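Local coordinates for cellobiose 2-epimerase (Spirochaeta thermophila DSM 6192, PDB 5ZIG), which probably catalyses the reversible epimerization of cellobiose to 4-O-beta-D-glucosyl-D-mannose, converting the glucose unit at the reducing end into mannose, at residues 31-41 and 78-89; 354-362 and 375-386. All coordinates share one frame; numbering follows the deposited sequence.

Contact 1 (31-41 and 78-89)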
loop_
_atom_site.group_PDB
_atom_site.type_symbol
_atom_site.label_atom_id
_atom_site.label_comp_id
_atom_site.label_asym_id
_atom_site.label_seq_id
_atom_site.Cartn_x
_atom_site.Cartn_y
_atom_site.Cartn_z
ATOM N N LEU A 31 -6.501 -5.857 16.760
ATOM C CA LEU A 31 -7.276 -6.985 17.263
ATOM C C LEU A 31 -8.372 -6.526 18.198
ATOM O O LEU A 31 -9.433 -7.156 18.261
ATOM C CB LEU A 31 -6.377 -7.981 17.998
ATOM C CG LEU A 31 -5.717 -9.087 17.181
ATOM C CD1 LEU A 31 -4.866 -9.987 18.083
ATOM C CD2 LEU A 31 -6.756 -9.881 16.449
ATOM N N GLY A 32 -8.129 -5.443 18.943
ATOM C CA GLY A 32 -9.129 -4.884 19.821
ATOM C C GLY A 32 -10.114 -3.938 19.166
ATOM O O GLY A 32 -10.820 -3.228 19.883
ATOM N N GLN A 33 -10.187 -3.894 17.832
ATOM C CA GLN A 33 -11.060 -2.957 17.126
ATOM C C GLN A 33 -12.039 -3.662 16.189
ATOM O O GLN A 33 -12.515 -3.051 15.230
ATOM C CB GLN A 33 -10.247 -1.935 16.331
ATOM C CG GLN A 33 -9.168 -1.237 17.114
ATOM C CD GLN A 33 -9.695 -0.072 17.890
ATOM O OE1 GLN A 33 -10.907 0.112 18.008
ATOM N NE2 GLN A 33 -8.793 0.736 18.421
ATOM N N GLN A 34 -12.315 -4.939 16.428
ATOM C CA GLN A 34 -13.324 -5.669 15.683
ATOM C C GLN A 34 -14.710 -5.405 16.279
ATOM O O GLN A 34 -14.883 -5.376 17.501
ATOM C CB GLN A 34 -12.999 -7.163 15.712
ATOM C CG GLN A 34 -11.527 -7.479 15.417
ATOM C CD GLN A 34 -11.245 -8.961 15.377
ATOM O OE1 GLN A 34 -11.708 -9.674 14.478
ATOM N NE2 GLN A 34 -10.481 -9.441 16.353
ATOM N N ASP A 35 -15.691 -5.215 15.402
ATOM C CA ASP A 35 -17.095 -4.985 15.730
ATOM C C ASP A 35 -17.793 -6.297 16.083
ATOM O O ASP A 35 -18.009 -7.140 15.205
ATOM C CB ASP A 35 -17.795 -4.323 14.533
ATOM C CG ASP A 35 -19.139 -3.717 14.885
ATOM O OD1 ASP A 35 -19.903 -4.320 15.674
ATOM O OD2 ASP A 35 -19.446 -2.642 14.323
ATOM N N PRO A 36 -18.180 -6.497 17.349
ATOM C CA PRO A 36 -18.828 -7.760 17.744
ATOM C C PRO A 36 -20.323 -7.833 17.436
ATOM O O PRO A 36 -20.917 -8.903 17.614
ATOM C CB PRO A 36 -18.583 -7.815 19.245
ATOM C CG PRO A 36 -18.616 -6.343 19.659
ATOM C CD PRO A 36 -18.032 -5.569 18.484
ATOM N N ILE A 37 -20.936 -6.751 16.982
ATOM C CA ILE A 37 -22.342 -6.775 16.602
ATOM C C ILE A 37 -22.496 -7.005 15.111
ATOM O O ILE A 37 -23.190 -7.928 14.683
ATOM C CB ILE A 37 -23.030 -5.466 17.038
ATOM C CG1 ILE A 37 -22.888 -5.281 18.543
ATOM C CG2 ILE A 37 -24.522 -5.444 16.574
ATOM C CD1 ILE A 37 -23.355 -3.945 19.016
ATOM N N HIS A 38 -21.804 -6.198 14.313
ATOM C CA HIS A 38 -21.950 -6.209 12.872
ATOM C C HIS A 38 -20.853 -6.979 12.160
ATOM O O HIS A 38 -21.042 -7.346 11.002
ATOM C CB HIS A 38 -21.962 -4.765 12.364
ATOM C CG HIS A 38 -23.037 -3.926 12.975
ATOM N ND1 HIS A 38 -24.381 -4.217 12.852
ATOM C CD2 HIS A 38 -22.953 -2.900 13.863
ATOM C CE1 HIS A 38 -25.081 -3.334 13.543
ATOM N NE2 HIS A 38 -24.237 -2.536 14.181
ATOM N N GLY A 39 -19.711 -7.232 12.810
ATOM C CA GLY A 39 -18.587 -7.834 12.121
ATOM C C GLY A 39 -17.704 -6.804 11.450
ATOM O O GLY A 39 -17.992 -5.604 11.415
ATOM N N GLY A 40 -16.599 -7.293 10.887
ATOM C CA GLY A 40 -15.609 -6.344 10.396
ATOM C C GLY A 40 -14.976 -5.571 11.561
ATOM O O GLY A 40 -15.070 -5.952 12.726
ATOM N N PHE A 41 -14.353 -4.450 11.212
ATOM C CA PHE A 41 -13.651 -3.578 12.140
ATOM C C PHE A 41 -14.281 -2.188 12.135
ATOM O O PHE A 41 -14.861 -1.758 11.127
ATOM C CB PHE A 41 -12.158 -3.437 11.774
ATOM C CG PHE A 41 -11.358 -4.707 11.927
ATOM C CD1 PHE A 41 -11.660 -5.835 11.184
ATOM C CD2 PHE A 41 -10.300 -4.765 12.841
ATOM C CE1 PHE A 41 -10.924 -6.996 11.327
ATOM C CE2 PHE A 41 -9.566 -5.924 12.993
ATOM C CZ PHE A 41 -9.875 -7.041 12.231
ATOM N N ALA A 78 -5.761 -16.042 16.965
ATOM C CA ALA A 78 -6.425 -14.742 16.921
ATOM C C ALA A 78 -6.318 -14.097 15.536
ATOM O O ALA A 78 -7.272 -13.466 15.065
ATOM C CB ALA A 78 -5.848 -13.828 18.002
ATOM N N TYR A 79 -5.173 -14.261 14.858
ATOM C CA TYR A 79 -4.964 -13.614 13.560
ATOM C C TYR A 79 -5.833 -14.239 12.474
ATOM O O TYR A 79 -6.416 -13.531 11.645
ATOM C CB TYR A 79 -3.499 -13.690 13.123
ATOM C CG TYR A 79 -2.468 -13.134 14.086
ATOM C CD1 TYR A 79 -2.802 -12.190 15.042
ATOM C CD2 TYR A 79 -1.135 -13.546 14.011
ATOM C CE1 TYR A 79 -1.849 -11.686 15.912
ATOM C CE2 TYR A 79 -0.170 -13.037 14.887
ATOM C CZ TYR A 79 -0.542 -12.107 15.830
ATOM O OH TYR A 79 0.394 -11.578 16.710
ATOM N N LEU A 80 -5.877 -15.568 12.416
ATOM C CA LEU A 80 -6.758 -16.194 11.449
ATOM C C LEU A 80 -8.204 -15.798 11.731
ATOM O O LEU A 80 -8.953 -15.452 10.812
ATOM C CB LEU A 80 -6.565 -17.711 11.475
ATOM C CG LEU A 80 -7.376 -18.583 10.535
ATOM C CD1 LEU A 80 -7.231 -18.132 9.083
ATOM C CD2 LEU A 80 -6.951 -20.026 10.697
ATOM N N GLU A 81 -8.591 -15.784 13.010
ATOM C CA GLU A 81 -9.939 -15.370 13.399
ATOM C C GLU A 81 -10.252 -13.955 12.923
ATOM O O GLU A 81 -11.308 -13.702 12.325
ATOM C CB GLU A 81 -10.094 -15.480 14.922
ATOM C CG GLU A 81 -10.151 -16.924 15.397
ATOM C CD GLU A 81 -9.760 -17.107 16.853
ATOM O OE1 GLU A 81 -9.265 -16.139 17.483
ATOM O OE2 GLU A 81 -9.941 -18.234 17.364
ATOM N N ALA A 82 -9.360 -13.008 13.211
ATOM C CA ALA A 82 -9.562 -11.645 12.736
ATOM C C ALA A 82 -9.614 -11.605 11.219
ATOM O O ALA A 82 -10.449 -10.904 10.638
ATOM C CB ALA A 82 -8.456 -10.726 13.267
ATOM N N ALA A 83 -8.737 -12.366 10.560
ATOM C CA ALA A 83 -8.792 -12.443 9.106
ATOM C C ALA A 83 -10.157 -12.954 8.649
ATOM O O ALA A 83 -10.789 -12.356 7.776
ATOM C CB ALA A 83 -7.665 -13.327 8.583
ATOM N N GLY A 84 -10.622 -14.056 9.239
ATOM C CA GLY A 84 -11.950 -14.556 8.921
ATOM C C GLY A 84 -13.029 -13.521 9.165
ATOM O O GLY A 84 -13.982 -13.409 8.388
ATOM N N ASN A 85 -12.890 -12.742 10.247
ATOM C CA ASN A 85 -13.851 -11.678 10.513
ATOM C C ASN A 85 -13.826 -10.654 9.397
ATOM O O ASN A 85 -14.874 -10.251 8.879
ATOM C CB ASN A 85 -13.568 -11.003 11.859
ATOM C CG ASN A 85 -14.463 -9.791 12.098
ATOM O OD1 ASN A 85 -15.622 -9.760 11.664
ATOM N ND2 ASN A 85 -13.934 -8.787 12.777
ATOM N N ALA A 86 -12.631 -10.202 9.021
ATOM C CA ALA A 86 -12.549 -9.231 7.942
ATOM C C ALA A 86 -13.026 -9.831 6.629
ATOM O O ALA A 86 -13.606 -9.125 5.794
ATOM C CB ALA A 86 -11.123 -8.709 7.811
ATOM N N TYR A 87 -12.830 -11.132 6.446
ATOM C CA TYR A 87 -13.227 -11.758 5.187
ATOM C C TYR A 87 -14.749 -11.833 5.069
ATOM O O TYR A 87 -15.316 -11.435 4.049
ATOM C CB TYR A 87 -12.603 -13.145 5.079
ATOM C CG TYR A 87 -13.062 -13.954 3.882
ATOM C CD1 TYR A 87 -12.630 -13.650 2.597
ATOM C CD2 TYR A 87 -13.929 -15.020 4.049
ATOM C CE1 TYR A 87 -13.038 -14.390 1.528
ATOM C CE2 TYR A 87 -14.360 -15.763 2.979
ATOM C CZ TYR A 87 -13.912 -15.447 1.723
ATOM O OH TYR A 87 -14.345 -16.203 0.662
ATOM N N ARG A 88 -15.417 -12.347 6.109
ATOM C CA ARG A 88 -16.873 -12.453 6.095
ATOM C C ARG A 88 -17.529 -11.097 5.851
ATOM O O ARG A 88 -18.510 -11.000 5.101
ATOM C CB ARG A 88 -17.368 -13.051 7.413
ATOM C CG ARG A 88 -16.957 -14.500 7.639
ATOM C CD ARG A 88 -17.603 -15.070 8.901
ATOM N NE ARG A 88 -17.173 -14.354 10.101
ATOM C CZ ARG A 88 -16.187 -14.756 10.898
ATOM N NH1 ARG A 88 -15.527 -15.869 10.625
ATOM N NH2 ARG A 88 -15.858 -14.043 11.965
ATOM N N PHE A 89 -17.002 -10.039 6.477
ATOM C CA PHE A 89 -17.557 -8.704 6.269
ATOM C C PHE A 89 -17.271 -8.196 4.867
ATOM O O PHE A 89 -18.107 -7.504 4.272
ATOM C CB PHE A 89 -17.012 -7.714 7.296
ATOM C CG PHE A 89 -17.820 -6.443 7.383
ATOM C CD1 PHE A 89 -19.029 -6.418 8.067
ATOM C CD2 PHE A 89 -17.380 -5.283 6.765
ATOM C CE1 PHE A 89 -19.797 -5.244 8.137
ATOM C CE2 PHE A 89 -18.128 -4.109 6.826
ATOM C CZ PHE A 89 -19.352 -4.093 7.510
HETATM O O HOH W 1 -9.436 -12.253 16.923
#
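Asn85 of helix 77-94 clasps Gln34 and Gly40 of the loop 31-41 with its amide, a worked case of one side chain holding a loop that has little regular structure of its own. CB already points at the loop, and chi1 of 174° (CG anti to the backbone N) carries the amide on to its partners. Asn85 CB lies 3.5 Å from Gln34 OE1, alongside the glutamine that runs past it the opposite way. Beyond CG the two ends of the amide divide the work. Asn85 OD1 accepts from Gly40 N at 2.8 Å, with the donor tilted out of the carbonyl plane. Asn85 ND2 gives one hydrogen to a lone pair of Gln34 OE1, at 2.9 Å. The other hydrogen of Asn85 ND2 goes to Gly40 O, 3.1 Å away. That carbonyl also receives Asp35 N on the opposite face of its plane. The Gln34 and Asn85 amide planes stand 36° apart, and the glutamine is itself held: NE2 binds Leu31 O in its own amide plane and a water that passes the link on to Ala78 O.

Looser contacts flank the clasp. Leu31 CD2 sits 3.7 Å from Ala82 CB, while CD1 meets the edge of the Tyr79 ring. Phe41 CE1 touches Ala86 CB at 3.9 Å, and Gln34 CG lies over one face of the Phe41 ring. At the other end Gly39 O stands over a face of Phe89, and the bare CA of Gly40 lets that ring come close.

Around this seam, Phe67 of helix 57-73 touches Leu31 and Ala82, His63 of the same helix stacks on Phe41, Tyr132 of helix 119-136 packs on Ala83, and Lys55 of strand 55-56 forms a salt bridge with Asp35.

Contact 2 (354-362 and 375-386); sequences DREGGEWFW and EKGGMWKASYHN
Asp354, which opens an Asx motif, forms a salt bridge with Lys376 across two loops of the alpha/alpha-barrel of the N-acylglucosamine 2-epimerase family. Asp354 OD2 takes the N-H of Gly357 from above the carboxylate plane, which leaves OD1 to meet Lys376 NZ at 2.8 Å on its anti side. Lys376 NZ also binds Gly358 O at 2.8 Å, so one lysine ties both ends of the turn.

Glu359 follows, bent at chi2 (-93°). Its OE1 is approached from opposite faces by Trp360 N and by Lys381 NZ, the latter a second salt bridge. Glu359 OE2 accepts from Asn386 ND2 at 2.8 Å and from Trp30 of helix 7-31. Lys381 NZ further grips Trp360 O at 3.0 Å and Lys376 O; these buried acceptors would be expected to stabilise its positive charge. Over one face of the Trp360 indole lies Asn386, its CB in a CH-pi contact 3.4 Å from the centroid of the six-membered ring, while Trp360 NE1 is bound by Gln21. Phe361 flanks Lys376 CE obliquely. Trp362 then runs alongside Lys381 and, at the ring edge, brings CH2 to 3.4 Å from Trp380 CB.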
loop_
_atom_site.group_PDB
_atom_site.type_symbol
_atom_site.label_atom_id
_atom_site.label_comp_id
_atom_site.label_asym_id
_atom_site.label_seq_id
_atom_site.Cartn_x
_atom_site.Cartn_y
_atom_site.Cartn_z
ATOM N N ASP A 354 2.930 5.705 18.943
ATOM C CA ASP A 354 2.194 6.280 20.010
ATOM C C ASP A 354 2.121 5.262 21.081
ATOM O O ASP A 354 1.267 4.448 21.072
ATOM C CB ASP A 354 0.791 6.676 19.580
ATOM C CG ASP A 354 -0.029 7.304 20.702
ATOM O OD1 ASP A 354 -1.180 7.583 20.475
ATOM O OD2 ASP A 354 0.452 7.515 21.792
ATOM N N ARG A 355 3.048 5.342 22.023
ATOM C CA ARG A 355 3.055 4.431 23.141
ATOM C C ARG A 355 1.949 4.728 24.182
ATOM O O ARG A 355 1.561 3.876 24.933
ATOM C CB ARG A 355 4.428 4.360 23.765
ATOM C CG ARG A 355 5.465 3.689 22.903
ATOM C CD ARG A 355 6.758 4.360 23.156
ATOM N NE ARG A 355 7.629 4.486 22.022
ATOM C CZ ARG A 355 8.171 3.484 21.361
ATOM N NH1 ARG A 355 7.871 2.238 21.653
ATOM N NH2 ARG A 355 8.983 3.751 20.379
ATOM N N GLU A 356 1.440 5.938 24.179
ATOM C CA GLU A 356 0.356 6.286 25.056
ATOM C C GLU A 356 -1.001 5.782 24.572
ATOM O O GLU A 356 -1.590 4.948 25.169
ATOM C CB GLU A 356 0.288 7.793 25.228
ATOM C CG GLU A 356 1.344 8.355 26.126
ATOM C CD GLU A 356 1.079 8.054 27.572
ATOM O OE1 GLU A 356 0.006 8.437 28.090
ATOM O OE2 GLU A 356 1.971 7.447 28.202
ATOM N N GLY A 357 -1.450 6.307 23.455
ATOM C CA GLY A 357 -2.727 5.983 22.901
ATOM C C GLY A 357 -2.827 4.828 21.931
ATOM O O GLY A 357 -3.884 4.567 21.419
ATOM N N GLY A 358 -1.714 4.177 21.648
ATOM C CA GLY A 358 -1.694 3.028 20.768
ATOM C C GLY A 358 -1.395 3.286 19.315
ATOM O O GLY A 358 -1.499 4.364 18.864
ATOM N N GLU A 359 -0.939 2.255 18.625
ATOM C CA GLU A 359 -0.580 2.297 17.216
ATOM C C GLU A 359 0.402 3.401 16.845
ATOM O O GLU A 359 1.247 3.754 17.574
ATOM C CB GLU A 359 -1.854 2.389 16.364
ATOM C CG GLU A 359 -2.035 1.365 15.291
ATOM C CD GLU A 359 -1.516 1.817 13.955
ATOM O OE1 GLU A 359 -1.190 2.966 13.760
ATOM O OE2 GLU A 359 -1.422 0.997 13.092
ATOM N N TRP A 360 0.250 3.931 15.665
ATOM C CA TRP A 360 1.044 4.992 15.146
ATOM C C TRP A 360 0.228 6.237 14.830
ATOM O O TRP A 360 -0.878 6.149 14.412
ATOM C CB TRP A 360 1.753 4.561 13.854
ATOM C CG TRP A 360 2.772 3.419 13.883
ATOM C CD1 TRP A 360 2.956 2.493 14.840
ATOM C CD2 TRP A 360 3.706 3.095 12.872
ATOM N NE1 TRP A 360 3.902 1.644 14.519
ATOM C CE2 TRP A 360 4.413 1.991 13.313
ATOM C CE3 TRP A 360 4.018 3.632 11.649
ATOM C CZ2 TRP A 360 5.411 1.419 12.566
ATOM C CZ3 TRP A 360 5.006 3.064 10.932
ATOM C CH2 TRP A 360 5.684 1.974 11.388
ATOM N N PHE A 361 0.774 7.406 15.094
ATOM C CA PHE A 361 0.126 8.636 14.670
ATOM C C PHE A 361 -0.003 8.663 13.152
ATOM O O PHE A 361 0.820 8.097 12.432
ATOM C CB PHE A 361 0.913 9.837 15.177
ATOM C CG PHE A 361 0.868 9.990 16.689
ATOM C CD1 PHE A 361 2.036 9.980 17.456
ATOM C CD2 PHE A 361 -0.349 10.123 17.342
ATOM C CE1 PHE A 361 1.979 10.115 18.849
ATOM C CE2 PHE A 361 -0.411 10.260 18.731
ATOM C CZ PHE A 361 0.754 10.260 19.482
ATOM N N TRP A 362 -1.087 9.287 12.662
ATOM C CA TRP A 362 -1.191 9.560 11.229
ATOM C C TRP A 362 -0.019 10.408 10.738
ATOM O O TRP A 362 0.495 10.193 9.637
ATOM C CB TRP A 362 -2.512 10.275 10.927
ATOM C CG TRP A 362 -2.634 10.691 9.491
ATOM C CD1 TRP A 362 -1.989 11.727 8.868
ATOM C CD2 TRP A 362 -3.475 10.090 8.500
ATOM N NE1 TRP A 362 -2.360 11.792 7.550
ATOM C CE2 TRP A 362 -3.278 10.804 7.297
ATOM C CE3 TRP A 362 -4.382 9.024 8.518
ATOM C CZ2 TRP A 362 -3.934 10.472 6.115
ATOM C CZ3 TRP A 362 -5.034 8.690 7.335
ATOM C CH2 TRP A 362 -4.803 9.416 6.150
ATOM N N GLU A 375 -7.387 10.949 12.421
ATOM C CA GLU A 375 -7.716 9.727 13.080
ATOM C C GLU A 375 -6.562 8.767 13.204
ATOM O O GLU A 375 -5.569 8.887 12.573
ATOM C CB GLU A 375 -8.880 9.021 12.443
ATOM C CG GLU A 375 -8.809 8.888 10.964
ATOM C CD GLU A 375 -10.177 8.999 10.350
ATOM O OE1 GLU A 375 -11.180 9.240 11.051
ATOM O OE2 GLU A 375 -10.231 8.852 9.144
ATOM N N LYS A 376 -6.794 7.833 14.084
ATOM C CA LYS A 376 -5.929 6.744 14.331
ATOM C C LYS A 376 -6.257 5.623 13.365
ATOM O O LYS A 376 -5.412 4.911 12.968
ATOM C CB LYS A 376 -6.154 6.215 15.686
ATOM C CG LYS A 376 -5.132 6.570 16.680
ATOM C CD LYS A 376 -3.728 6.212 16.305
ATOM C CE LYS A 376 -2.838 7.005 17.229
ATOM N NZ LYS A 376 -3.121 6.661 18.622
ATOM N N GLY A 377 -7.525 5.460 13.054
ATOM C CA GLY A 377 -7.998 4.469 12.130
ATOM C C GLY A 377 -9.218 4.950 11.388
ATOM O O GLY A 377 -9.978 5.644 11.947
ATOM N N GLY A 378 -9.363 4.592 10.128
ATOM C CA GLY A 378 -10.537 4.994 9.371
ATOM C C GLY A 378 -10.456 4.578 7.920
ATOM O O GLY A 378 -9.806 3.588 7.578
ATOM N N MET A 379 -11.123 5.355 7.072
ATOM C CA MET A 379 -11.151 5.061 5.643
ATOM C C MET A 379 -9.757 5.096 5.040
ATOM O O MET A 379 -9.502 4.444 4.022
ATOM C CB MET A 379 -12.051 6.057 4.913
ATOM C CG MET A 379 -13.491 6.060 5.383
ATOM S SD MET A 379 -14.485 4.954 4.380
ATOM C CE MET A 379 -14.183 5.597 2.726
ATOM N N TRP A 380 -8.852 5.864 5.631
ATOM C CA TRP A 380 -7.553 6.095 5.030
ATOM C C TRP A 380 -6.403 5.489 5.821
ATOM O O TRP A 380 -5.286 5.403 5.297
ATOM C CB TRP A 380 -7.329 7.601 4.852
ATOM C CG TRP A 380 -8.125 8.194 3.722
ATOM C CD1 TRP A 380 -7.939 7.977 2.382
ATOM C CD2 TRP A 380 -9.237 9.097 3.830
ATOM N NE1 TRP A 380 -8.859 8.695 1.655
ATOM C CE2 TRP A 380 -9.666 9.390 2.519
ATOM C CE3 TRP A 380 -9.907 9.689 4.909
ATOM C CZ2 TRP A 380 -10.735 10.252 2.258
ATOM C CZ3 TRP A 380 -10.961 10.546 4.648
ATOM C CH2 TRP A 380 -11.368 10.818 3.335
ATOM N N LYS A 381 -6.627 5.052 7.057
ATOM C CA LYS A 381 -5.551 4.413 7.789
ATOM C C LYS A 381 -6.057 3.126 8.417
ATOM O O LYS A 381 -6.994 3.133 9.224
ATOM C CB LYS A 381 -4.946 5.359 8.817
ATOM C CG LYS A 381 -4.000 4.706 9.817
ATOM C CD LYS A 381 -3.424 5.772 10.733
ATOM C CE LYS A 381 -2.288 5.202 11.608
ATOM N NZ LYS A 381 -2.862 4.573 12.814
ATOM N N ALA A 382 -5.436 2.027 8.024
ATOM C CA ALA A 382 -5.721 0.718 8.576
ATOM C C ALA A 382 -4.414 0.112 9.075
ATOM O O ALA A 382 -3.524 0.836 9.524
ATOM C CB ALA A 382 -6.396 -0.172 7.524
ATOM N N SER A 383 -4.310 -1.183 9.034
ATOM C CA SER A 383 -3.157 -1.868 9.527
ATOM C C SER A 383 -2.132 -2.363 8.506
ATOM O O SER A 383 -1.279 -3.058 8.863
ATOM C CB SER A 383 -3.607 -3.033 10.364
ATOM O OG SER A 383 -4.092 -4.034 9.589
ATOM N N TYR A 384 -2.234 -1.924 7.268
ATOM C CA TYR A 384 -1.406 -2.371 6.178
ATOM C C TYR A 384 -0.031 -1.760 5.948
ATOM O O TYR A 384 0.893 -2.461 5.903
ATOM C CB TYR A 384 -2.252 -2.414 4.905
ATOM C CG TYR A 384 -1.622 -2.081 3.619
ATOM C CD1 TYR A 384 -1.083 -3.046 2.818
ATOM C CD2 TYR A 384 -1.654 -0.826 3.171
ATOM C CE1 TYR A 384 -0.555 -2.731 1.598
ATOM C CE2 TYR A 384 -1.167 -0.497 1.962
ATOM C CZ TYR A 384 -0.608 -1.446 1.167
ATOM O OH TYR A 384 -0.139 -1.029 -0.020
ATOM N N HIS A 385 0.086 -0.474 5.819
ATOM C CA HIS A 385 1.351 0.150 5.544
ATOM C C HIS A 385 2.447 -0.219 6.574
ATOM O O HIS A 385 3.505 -0.659 6.210
ATOM C CB HIS A 385 1.169 1.651 5.403
ATOM C CG HIS A 385 0.682 2.116 4.061
ATOM N ND1 HIS A 385 1.462 2.131 2.940
ATOM C CD2 HIS A 385 -0.499 2.639 3.685
ATOM C CE1 HIS A 385 0.785 2.622 1.933
ATOM N NE2 HIS A 385 -0.403 2.952 2.360
ATOM N N ASN A 386 2.130 -0.064 7.840
ATOM C CA ASN A 386 3.050 -0.356 8.905
ATOM C C ASN A 386 3.299 -1.842 9.152
ATOM O O ASN A 386 4.417 -2.193 9.327
ATOM C CB ASN A 386 2.779 0.460 10.192
ATOM C CG ASN A 386 1.420 0.210 10.812
ATOM O OD1 ASN A 386 0.696 -0.663 10.417
ATOM N ND2 ASN A 386 1.106 0.987 11.836
#

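In the fold
The two contacts come one after the other along the chain, with centres about 17 Å apart and nearest atoms about 7 Å apart, and they do not touch. Other parts of the barrel join them. Helix 7-31 ends in contact 1 at Leu31, and its Ile26 touches Trp360 and Asn386 of contact 2. Helix 57-73, which also covers contact 1, hydrogen-bonds Ser383 of contact 2 through His63. The centre of contact 1 lies about 20 Å from the centre of the chain, that of contact 2 about 14 Å. Contact 2 leads straight into helix 384-402, where His385 is hydrogen-bonded to Glu320; in this family substrate binds in the central cleft of the barrel.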